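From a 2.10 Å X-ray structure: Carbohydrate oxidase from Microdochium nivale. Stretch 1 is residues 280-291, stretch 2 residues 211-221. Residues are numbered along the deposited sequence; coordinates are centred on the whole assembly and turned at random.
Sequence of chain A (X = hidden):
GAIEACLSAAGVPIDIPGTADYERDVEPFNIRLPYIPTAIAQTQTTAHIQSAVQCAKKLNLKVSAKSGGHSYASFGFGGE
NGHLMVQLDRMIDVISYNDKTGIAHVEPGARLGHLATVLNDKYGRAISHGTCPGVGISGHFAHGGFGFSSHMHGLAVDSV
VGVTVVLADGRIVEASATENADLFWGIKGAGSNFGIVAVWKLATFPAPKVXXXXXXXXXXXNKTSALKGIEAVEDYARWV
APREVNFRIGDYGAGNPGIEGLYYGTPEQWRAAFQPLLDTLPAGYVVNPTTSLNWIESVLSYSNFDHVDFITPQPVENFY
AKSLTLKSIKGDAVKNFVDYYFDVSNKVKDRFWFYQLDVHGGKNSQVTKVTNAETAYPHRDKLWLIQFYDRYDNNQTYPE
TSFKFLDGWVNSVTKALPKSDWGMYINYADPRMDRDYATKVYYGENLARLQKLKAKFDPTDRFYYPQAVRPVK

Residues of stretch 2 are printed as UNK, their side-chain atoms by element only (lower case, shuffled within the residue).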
# COMPACT_ATOMS: atom_id res chain seq x y z
N THR A 280 22.38 -21.70 2.42
CA THR A 280 21.90 -21.90 3.81
C THR A 280 20.45 -22.37 3.90
O THR A 280 19.95 -22.68 4.97
CB THR A 280 22.09 -20.63 4.65
OG1 THR A 280 21.58 -19.50 3.92
CG2 THR A 280 23.56 -20.41 4.90
N LEU A 281 19.77 -22.43 2.76
CA LEU A 281 18.42 -22.95 2.70
C LEU A 281 18.40 -24.45 2.99
O LEU A 281 19.34 -25.15 2.64
CB LEU A 281 17.81 -22.67 1.31
CG LEU A 281 17.28 -21.24 1.05
CD1 LEU A 281 16.70 -21.14 -0.32
CD2 LEU A 281 16.19 -20.82 2.08
N PRO A 282 17.31 -24.95 3.63
CA PRO A 282 17.14 -26.39 3.83
C PRO A 282 17.18 -27.03 2.46
O PRO A 282 16.71 -26.43 1.48
CB PRO A 282 15.71 -26.52 4.40
CG PRO A 282 15.43 -25.16 5.03
CD PRO A 282 16.21 -24.16 4.23
N ALA A 283 17.73 -28.24 2.41
CA ALA A 283 17.94 -28.95 1.15
C ALA A 283 16.60 -29.34 0.54
O ALA A 283 15.61 -29.55 1.26
CB ALA A 283 18.82 -30.19 1.38
N GLY A 284 16.58 -29.44 -0.77
CA GLY A 284 15.35 -29.79 -1.47
C GLY A 284 14.72 -28.62 -2.23
O GLY A 284 13.80 -28.82 -3.01
N TYR A 285 15.22 -27.40 -2.02
CA TYR A 285 14.69 -26.26 -2.79
C TYR A 285 14.98 -26.49 -4.26
O TYR A 285 15.90 -27.23 -4.59
CB TYR A 285 15.30 -24.94 -2.32
CG TYR A 285 16.78 -24.83 -2.54
CD1 TYR A 285 17.31 -24.38 -3.76
CD2 TYR A 285 17.67 -25.17 -1.52
CE1 TYR A 285 18.73 -24.27 -3.95
CE2 TYR A 285 19.08 -25.07 -1.69
CZ TYR A 285 19.59 -24.63 -2.90
OH TYR A 285 20.94 -24.55 -3.04
N VAL A 286 14.19 -25.88 -5.13
CA VAL A 286 14.49 -25.90 -6.55
C VAL A 286 14.46 -24.47 -7.08
O VAL A 286 13.42 -23.81 -7.02
CB VAL A 286 13.48 -26.76 -7.38
CG1 VAL A 286 13.80 -26.68 -8.90
CG2 VAL A 286 13.45 -28.22 -6.92
N VAL A 287 15.59 -24.01 -7.61
CA VAL A 287 15.66 -22.74 -8.30
C VAL A 287 14.89 -22.80 -9.64
O VAL A 287 15.21 -23.62 -10.51
CB VAL A 287 17.11 -22.32 -8.58
CG1 VAL A 287 17.15 -20.97 -9.30
CG2 VAL A 287 17.91 -22.27 -7.28
N ASN A 288 13.86 -21.96 -9.77
CA ASN A 288 13.10 -21.86 -11.02
C ASN A 288 13.97 -21.22 -12.12
O ASN A 288 14.89 -20.45 -11.82
CB ASN A 288 11.84 -21.00 -10.81
CG ASN A 288 11.05 -21.38 -9.56
OD1 ASN A 288 11.00 -22.55 -9.14
ND2 ASN A 288 10.40 -20.37 -8.96
N PRO A 289 13.66 -21.50 -13.41
CA PRO A 289 14.32 -20.73 -14.47
C PRO A 289 14.12 -19.21 -14.24
O PRO A 289 13.05 -18.78 -13.82
CB PRO A 289 13.57 -21.15 -15.76
CG PRO A 289 12.87 -22.43 -15.42
CD PRO A 289 12.65 -22.45 -13.94
N THR A 290 15.14 -18.41 -14.52
CA THR A 290 15.01 -16.96 -14.41
C THR A 290 14.29 -16.42 -15.65
O THR A 290 14.19 -17.13 -16.65
CB THR A 290 16.39 -16.28 -14.35
OG1 THR A 290 17.16 -16.75 -15.46
CG2 THR A 290 17.13 -16.58 -13.04
N THR A 291 13.76 -15.20 -15.58
CA THR A 291 13.29 -14.52 -16.80
C THR A 291 13.95 -13.16 -16.92
O THR A 291 13.91 -12.36 -15.96
CB THR A 291 11.78 -14.28 -16.79
OG1 THR A 291 11.14 -15.44 -16.28
CG2 THR A 291 11.25 -13.95 -18.19
N UNK A 211 16.88 -6.48 -16.14
CA UNK A 211 16.27 -6.97 -14.90
C UNK A 211 16.09 -8.47 -15.00
O UNK A 211 15.85 -9.02 -16.11
c UNK A 211 14.84 -4.82 -14.43
c UNK A 211 14.90 -6.34 -14.65
c UNK A 211 15.49 -4.36 -13.08
c UNK A 211 13.42 -4.28 -14.59
N UNK A 212 16.19 -9.14 -13.86
CA UNK A 212 15.98 -10.57 -13.82
C UNK A 212 14.91 -10.93 -12.78
O UNK A 212 15.04 -10.64 -11.57
c UNK A 212 17.29 -11.30 -13.46
o UNK A 212 18.27 -11.04 -14.46
c UNK A 212 17.06 -12.79 -13.38
N UNK A 213 13.87 -11.58 -13.26
CA UNK A 213 12.89 -12.17 -12.37
C UNK A 213 13.40 -13.53 -11.93
O UNK A 213 13.87 -14.31 -12.75
c UNK A 213 11.55 -12.34 -13.06
c UNK A 213 6.98 -13.60 -11.75
n UNK A 213 6.29 -14.33 -10.88
c UNK A 213 10.59 -13.20 -12.24
c UNK A 213 9.16 -13.03 -12.73
n UNK A 213 6.35 -12.73 -12.53
n UNK A 213 8.29 -13.76 -11.82
N UNK A 214 13.28 -13.80 -10.64
CA UNK A 214 13.75 -15.06 -10.12
C UNK A 214 12.75 -15.66 -9.15
O UNK A 214 11.83 -14.96 -8.68
c UNK A 214 15.47 -12.67 -8.43
c UNK A 214 15.02 -14.54 -7.01
c UNK A 214 15.20 -14.02 -8.29
c UNK A 214 15.55 -11.85 -7.31
c UNK A 214 15.37 -12.37 -6.03
c UNK A 214 15.12 -13.74 -5.87
c UNK A 214 15.15 -14.90 -9.49
N UNK A 215 12.94 -16.94 -8.86
CA UNK A 215 12.01 -17.69 -8.05
C UNK A 215 12.67 -18.95 -7.52
O UNK A 215 13.53 -19.53 -8.21
N UNK A 216 12.28 -19.35 -6.31
CA UNK A 216 12.77 -20.58 -5.68
C UNK A 216 11.60 -21.31 -5.02
O UNK A 216 10.97 -20.78 -4.11
c UNK A 216 13.84 -20.30 -4.58
c UNK A 216 14.31 -21.61 -3.95
c UNK A 216 15.03 -19.50 -5.16
N UNK A 217 11.30 -22.52 -5.49
CA UNK A 217 10.35 -23.39 -4.82
C UNK A 217 11.04 -23.97 -3.58
O UNK A 217 12.01 -24.71 -3.71
o UNK A 217 9.61 -23.97 -7.05
c UNK A 217 9.91 -24.52 -5.76
c UNK A 217 8.70 -25.27 -5.23
N UNK A 218 10.56 -23.61 -2.39
CA UNK A 218 11.33 -23.87 -1.18
C UNK A 218 11.27 -25.32 -0.74
O UNK A 218 12.24 -25.83 -0.19
c UNK A 218 10.88 -22.96 -0.02
c UNK A 218 11.21 -21.48 -0.29
c UNK A 218 10.40 -20.56 0.63
c UNK A 218 12.73 -21.27 -0.14
N UNK A 219 10.14 -25.96 -1.01
CA UNK A 219 9.81 -27.30 -0.50
C UNK A 219 9.98 -27.51 1.01
O UNK A 219 10.57 -28.51 1.42
o UNK A 219 8.92 -28.39 -3.06
n UNK A 219 11.06 -28.29 -3.67
c UNK A 219 10.53 -28.38 -1.32
c UNK A 219 10.11 -28.36 -2.76
N UNK A 220 9.46 -26.58 1.82
CA UNK A 220 9.41 -26.76 3.28
C UNK A 220 8.19 -27.64 3.62
O UNK A 220 7.05 -27.15 3.67
c UNK A 220 10.49 -24.48 3.73
c UNK A 220 11.24 -20.37 4.05
c UNK A 220 11.80 -22.61 3.53
c UNK A 220 10.51 -23.06 3.91
c UNK A 220 11.72 -24.83 3.25
c UNK A 220 12.18 -21.26 3.60
c UNK A 220 9.34 -25.41 4.01
n UNK A 220 12.52 -23.71 3.12
c UNK A 220 9.94 -20.79 4.44
c UNK A 220 9.57 -22.12 4.38
N UNK A 221 8.43 -28.94 3.83
CA UNK A 221 7.37 -29.92 4.04
C UNK A 221 6.99 -30.06 5.50
O UNK A 221 6.01 -30.72 5.81
n UNK A 221 6.60 -29.96 -1.15
c UNK A 221 7.38 -30.93 -0.34
c UNK A 221 7.77 -31.31 3.49
c UNK A 221 8.19 -31.35 2.01
c UNK A 221 7.16 -30.64 1.13
O HOH W 1 11.55 -16.49 -13.17
O HOH W 2 15.09 -18.16 -10.55
O HOH W 3 14.49 -24.72 1.18
O HOH W 4 13.21 -28.19 2.37

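Position 211 carries four carbons forked at the second; its end leads away from stretch 1, which it hardly meets: hence Leu 211. At 212 one carbon bears an oxygen and a carbon: Thr 212, whose CG2 lies 3.7 Å from CB of Thr 290, its hydroxyl satisfied elsewhere in the structure.

Position 213 shows three carbons, a nitrogen, then a carbon with two more nitrogens, a guanidinium: Arg 213. The end of the extended chain leads away; the backbone pairs with Thr 291: N of Arg 213 gives to O of Thr 291 at 2.8 Å, and N of Thr 291 returns one to O of Arg 213 at 3.0 Å. Position 214 has one carbon and a six-carbon ring without oxygen, hence Phe 214; its ring leaves the contact, while its CB stays 4.4 Å from CG2 of Thr 290.

Position 215 has no side-chain atoms, so it is Gly 215. An ideal CB would sit 2.4 Å from ND2 of Asn 288, a clash, so the bare backbone makes room for the amide. Its O accepts from N of Asn 288 at 2.9 Å.

Position 216 has three carbons, branched at the first, one of them 3.8 Å from CB of Tyr 285: Val 216, on the same sheet face as Val 287. At 217 a carbon carries an oxygen and a carbon, and the oxygen lies 2.9 Å from OD1 of Asn 288. This is Thr 217, whose OG1 donates to that carbonyl. Its N and O also pair with O and N of Val 286, both at 2.9 Å.

Position 218 has four carbons forked at the second, one 4.0 Å from CD1 of Leu 281: Leu 218. Its CB points away, yet its end comes nearer. At 219 the second carbon bears an oxygen and a nitrogen; the nitrogen, 2.9 Å from O of Gly 284, identifies Asn 219, whose ND2 is the donor.

Position 220 holds fused rings with eight carbons and one nitrogen: Trp 220. CD2 of Leu 281 meets the ring edge 4.3 Å from CZ2, and a water joins NE1 to O of Pro 282. Position 221, four carbons in a row ending in nitrogen, is Lys 221, out of reach.

The rule is two short antiparallel ladders whose register shifts by one. Backbone bonds set the pairing, Thr 217 and Asn 219 add side-chain locks, and Leu 281 packs against Val 216, Leu 218 and Trp 220.

Stretch 2, residues 211-221: LTRFGVTLNWK
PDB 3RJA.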